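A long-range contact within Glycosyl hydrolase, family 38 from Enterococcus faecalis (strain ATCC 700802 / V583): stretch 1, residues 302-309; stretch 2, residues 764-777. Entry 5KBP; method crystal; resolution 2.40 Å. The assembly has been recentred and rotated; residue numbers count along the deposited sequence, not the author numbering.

Stretch 1, residues 302-309: ARVYLKQW
Stretch 2, residues 764-777: ATPEAQCQGEYTFK

The apolar centre of this contact is a cluster formed by V304 and Y305 from stretch 1 and C770, Y774 and F776 from stretch 2. V304, with chi1 in the p well, points toward the second stretch, and its CG1 methyl lies 4.1 Å from Y774 CE2 and 4.0 Å from F776 CE1, near the plane of the F776 ring. Both rings leave the backbone in m rotamers (chi1/chi2 -76°/87° for Y774, -47°/-77° for F776); F776 starts sideways, but its end comes nearer. Y305 (chi1 60°, chi2 -89°) also points toward stretch 2. Its CB sits 3.7 Å from Y774 CE2, at the edge of that ring, while Y305 CD1 is 3.3 Å from Y774 OH.

C770 closes the cluster with chi1 at -60°. Its SG lies 4.0 Å from Y305 CE1 and 5.2 Å from the Y305 ring centroid, 83° off the ring normal, so the sulfur meets the ring edge. The same SG is 3.7 Å from R303 CA, which brings the thiol against the R303 backbone.

Behind these side chains, R303 has phi/psi of 49/71, and helical values follow from V304 (-62/-26) through W309 (-65/-38). The bonds L306 N to R303 O (3.0 Å), Q308 N to V304 O (2.9 Å) and W309 N to Y305 O (3.0 Å) hold this segment. In stretch 2, a 3-10 segment spans 766-769, with A768 N bonded to T765 O and Q769 N to P766 O, each at 3.1 Å. C770 then adopts 55/52, Q771 is extended at -81/138, and the strand begins at G772 and continues beyond K777. G772, at 128/-164, occupies a conformation in which a CB would jam against the preceding carbonyl oxygen. The helix and strand axes approach to 10.3 Å, with 50° between their N-to-C directions. The register pairs R303 CA with A768 CA at 5.9 Å, Y305 CA with Y774 CA at 7.9 Å, and Q308 CA with F776 CA at 8.5 Å; the contact buries 460 Å² in total.

Toward the 3-10 segment, R303 extends in an m, t, t conformation with chi4 at -99°, carrying its guanidinium to stretch 2 although its CB starts sideways. A768 CB covers one face, 3.5 Å from R303 NH2, and T765 CB lies near the guanidinium plane, 3.6 Å from the same NH2. R303 NH1 donates to Y305 OH at 2.8 Å (149°), tying the arginine to the tyrosine within stretch 1, and also lies 3.5 Å from E767 O.

At the other polar edge, Q308 points toward the strand with chi1 -69°, chi2 -180° and chi3 -38°. Its NE2 donates to T775 O at 2.9 Å; the angle of 126° makes this bond weak, but it is the sole hydrogen bond between the stretches. Using a backbone carbonyl as acceptor, it is compatible with the CA-to-CB bond of T775 pointing away.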

# COMPACT_ATOMS: atom_id res chain seq x y z
N ALA A 302 -14.61 -14.63 -3.76
CA ALA A 302 -14.62 -13.18 -3.93
C ALA A 302 -13.20 -12.65 -4.04
O ALA A 302 -12.34 -12.98 -3.22
CB ALA A 302 -15.34 -12.52 -2.76
N ARG A 303 -12.96 -11.82 -5.06
CA ARG A 303 -11.65 -11.22 -5.33
C ARG A 303 -10.55 -12.29 -5.29
O ARG A 303 -9.72 -12.35 -4.39
CB ARG A 303 -11.35 -10.10 -4.33
CG ARG A 303 -12.37 -8.98 -4.32
CD ARG A 303 -12.02 -7.94 -3.27
NE ARG A 303 -13.00 -6.86 -3.18
CZ ARG A 303 -12.85 -5.67 -3.75
NH1 ARG A 303 -11.76 -5.39 -4.46
NH2 ARG A 303 -13.80 -4.74 -3.61
N VAL A 304 -10.57 -13.13 -6.33
CA VAL A 304 -9.69 -14.30 -6.37
C VAL A 304 -8.22 -13.90 -6.37
O VAL A 304 -7.36 -14.66 -5.92
CB VAL A 304 -10.04 -15.18 -7.59
CG1 VAL A 304 -9.80 -14.41 -8.89
CG2 VAL A 304 -9.25 -16.48 -7.57
N TYR A 305 -7.91 -12.69 -6.85
CA TYR A 305 -6.51 -12.25 -6.88
C TYR A 305 -5.94 -12.14 -5.47
O TYR A 305 -4.73 -12.33 -5.28
CB TYR A 305 -6.39 -10.92 -7.62
CG TYR A 305 -7.20 -9.79 -7.02
CD1 TYR A 305 -8.51 -9.56 -7.42
CD2 TYR A 305 -6.65 -8.93 -6.07
CE1 TYR A 305 -9.25 -8.52 -6.88
CE2 TYR A 305 -7.38 -7.90 -5.53
CZ TYR A 305 -8.68 -7.69 -5.94
OH TYR A 305 -9.41 -6.66 -5.40
N LEU A 306 -6.78 -11.82 -4.48
CA LEU A 306 -6.32 -11.83 -3.10
C LEU A 306 -5.93 -13.24 -2.67
O LEU A 306 -4.88 -13.45 -2.04
CB LEU A 306 -7.42 -11.29 -2.18
CG LEU A 306 -7.85 -9.83 -2.33
CD1 LEU A 306 -9.05 -9.54 -1.45
CD2 LEU A 306 -6.70 -8.90 -2.00
N LYS A 307 -6.76 -14.23 -3.01
CA LYS A 307 -6.46 -15.61 -2.64
C LYS A 307 -5.23 -16.13 -3.37
O LYS A 307 -4.45 -16.91 -2.81
CB LYS A 307 -7.67 -16.51 -2.92
CG LYS A 307 -8.75 -16.49 -1.85
CD LYS A 307 -9.57 -15.21 -1.87
CE LYS A 307 -10.76 -15.32 -0.93
NZ LYS A 307 -11.54 -14.06 -0.89
N GLN A 308 -5.04 -15.71 -4.62
CA GLN A 308 -3.87 -16.13 -5.37
C GLN A 308 -2.59 -15.56 -4.77
O GLN A 308 -1.59 -16.27 -4.61
CB GLN A 308 -4.00 -15.72 -6.84
CG GLN A 308 -5.07 -16.49 -7.60
CD GLN A 308 -5.18 -16.06 -9.05
OE1 GLN A 308 -5.06 -14.88 -9.37
NE2 GLN A 308 -5.42 -17.03 -9.93
N TRP A 309 -2.61 -14.27 -4.42
CA TRP A 309 -1.45 -13.66 -3.79
C TRP A 309 -1.18 -14.27 -2.42
O TRP A 309 -0.03 -14.47 -2.03
CB TRP A 309 -1.65 -12.15 -3.67
CG TRP A 309 -1.11 -11.39 -4.85
CD1 TRP A 309 -1.77 -11.08 -5.99
CD2 TRP A 309 0.21 -10.86 -4.99
NE1 TRP A 309 -0.95 -10.38 -6.84
CE2 TRP A 309 0.28 -10.24 -6.25
CE3 TRP A 309 1.35 -10.86 -4.17
CZ2 TRP A 309 1.43 -9.61 -6.71
CZ3 TRP A 309 2.49 -10.24 -4.63
CH2 TRP A 309 2.53 -9.62 -5.89
N ALA A 764 -20.94 0.20 -2.64
CA ALA A 764 -20.52 -0.13 -3.99
C ALA A 764 -19.04 -0.49 -4.01
O ALA A 764 -18.20 0.24 -3.47
CB ALA A 764 -20.79 1.04 -4.93
N THR A 765 -18.72 -1.63 -4.61
CA THR A 765 -17.34 -2.12 -4.74
C THR A 765 -17.11 -2.51 -6.19
O THR A 765 -17.14 -3.69 -6.55
CB THR A 765 -17.09 -3.30 -3.80
OG1 THR A 765 -18.10 -4.31 -3.99
CG2 THR A 765 -17.12 -2.84 -2.34
N PRO A 766 -16.88 -1.52 -7.07
CA PRO A 766 -16.67 -1.85 -8.49
C PRO A 766 -15.41 -2.65 -8.75
O PRO A 766 -15.39 -3.43 -9.72
CB PRO A 766 -16.61 -0.47 -9.16
CG PRO A 766 -16.23 0.47 -8.06
CD PRO A 766 -16.89 -0.07 -6.83
N GLU A 767 -14.37 -2.50 -7.94
CA GLU A 767 -13.17 -3.30 -8.13
C GLU A 767 -13.34 -4.74 -7.68
O GLU A 767 -12.45 -5.56 -7.92
CB GLU A 767 -11.99 -2.66 -7.40
CG GLU A 767 -11.52 -1.36 -8.03
CD GLU A 767 -10.37 -0.72 -7.29
OE1 GLU A 767 -9.78 0.25 -7.82
OE2 GLU A 767 -10.05 -1.18 -6.17
N ALA A 768 -14.46 -5.07 -7.04
CA ALA A 768 -14.81 -6.47 -6.79
C ALA A 768 -15.26 -7.19 -8.05
O ALA A 768 -15.44 -8.41 -8.02
CB ALA A 768 -15.91 -6.55 -5.73
N GLN A 769 -15.45 -6.46 -9.16
CA GLN A 769 -15.76 -7.08 -10.44
C GLN A 769 -14.56 -7.77 -11.07
O GLN A 769 -14.72 -8.45 -12.09
CB GLN A 769 -16.33 -6.04 -11.41
CG GLN A 769 -17.64 -5.40 -10.95
CD GLN A 769 -18.84 -6.33 -11.09
OE1 GLN A 769 -18.70 -7.48 -11.50
NE2 GLN A 769 -20.02 -5.82 -10.76
N CYS A 770 -13.36 -7.58 -10.50
CA CYS A 770 -12.16 -8.31 -10.90
C CYS A 770 -11.89 -8.18 -12.40
O CYS A 770 -11.71 -9.17 -13.12
CB CYS A 770 -12.26 -9.79 -10.50
SG CYS A 770 -12.46 -10.05 -8.73
N GLN A 771 -11.85 -6.94 -12.87
CA GLN A 771 -11.58 -6.67 -14.27
C GLN A 771 -10.08 -6.73 -14.54
O GLN A 771 -9.27 -6.24 -13.75
CB GLN A 771 -12.13 -5.31 -14.68
CG GLN A 771 -13.62 -5.12 -14.45
CD GLN A 771 -14.47 -5.94 -15.41
OE1 GLN A 771 -14.82 -5.48 -16.49
NE2 GLN A 771 -14.82 -7.16 -15.00
N GLY A 772 -9.71 -7.34 -15.66
CA GLY A 772 -8.33 -7.33 -16.11
C GLY A 772 -7.83 -8.73 -16.40
O GLY A 772 -8.61 -9.68 -16.54
N GLU A 773 -6.50 -8.84 -16.49
CA GLU A 773 -5.85 -10.10 -16.83
C GLU A 773 -5.76 -11.00 -15.61
O GLU A 773 -5.44 -10.55 -14.50
CB GLU A 773 -4.45 -9.83 -17.38
CG GLU A 773 -4.41 -8.99 -18.65
CD GLU A 773 -4.38 -9.83 -19.91
OE1 GLU A 773 -4.77 -9.31 -20.98
OE2 GLU A 773 -3.98 -11.01 -19.83
N TYR A 774 -6.03 -12.29 -15.81
CA TYR A 774 -5.97 -13.27 -14.74
C TYR A 774 -5.43 -14.59 -15.28
O TYR A 774 -5.67 -14.95 -16.43
CB TYR A 774 -7.35 -13.51 -14.10
CG TYR A 774 -7.79 -12.39 -13.18
CD1 TYR A 774 -8.47 -11.28 -13.67
CD2 TYR A 774 -7.52 -12.44 -11.82
CE1 TYR A 774 -8.86 -10.26 -12.83
CE2 TYR A 774 -7.91 -11.43 -10.97
CZ TYR A 774 -8.58 -10.34 -11.48
OH TYR A 774 -8.98 -9.33 -10.64
N THR A 775 -4.68 -15.29 -14.43
CA THR A 775 -4.13 -16.60 -14.75
C THR A 775 -4.43 -17.55 -13.60
O THR A 775 -4.01 -17.30 -12.47
CB THR A 775 -2.62 -16.52 -14.99
OG1 THR A 775 -2.35 -15.64 -16.09
CG2 THR A 775 -2.06 -17.90 -15.30
N PHE A 776 -5.15 -18.62 -13.90
CA PHE A 776 -5.56 -19.61 -12.90
C PHE A 776 -4.75 -20.88 -13.12
O PHE A 776 -4.78 -21.47 -14.20
CB PHE A 776 -7.05 -19.89 -12.99
CG PHE A 776 -7.90 -18.65 -13.08
CD1 PHE A 776 -8.15 -17.89 -11.95
CD2 PHE A 776 -8.44 -18.25 -14.29
CE1 PHE A 776 -8.93 -16.75 -12.03
CE2 PHE A 776 -9.21 -17.11 -14.37
CZ PHE A 776 -9.46 -16.36 -13.24
N LYS A 777 -4.04 -21.31 -12.08
CA LYS A 777 -3.22 -22.51 -12.12
C LYS A 777 -3.91 -23.62 -11.33
O LYS A 777 -4.21 -23.45 -10.15
CB LYS A 777 -1.82 -22.24 -11.56
CG LYS A 777 -1.00 -21.26 -12.38
CD LYS A 777 0.39 -21.09 -11.80
CE LYS A 777 1.22 -20.11 -12.63
NZ LYS A 777 2.59 -19.93 -12.08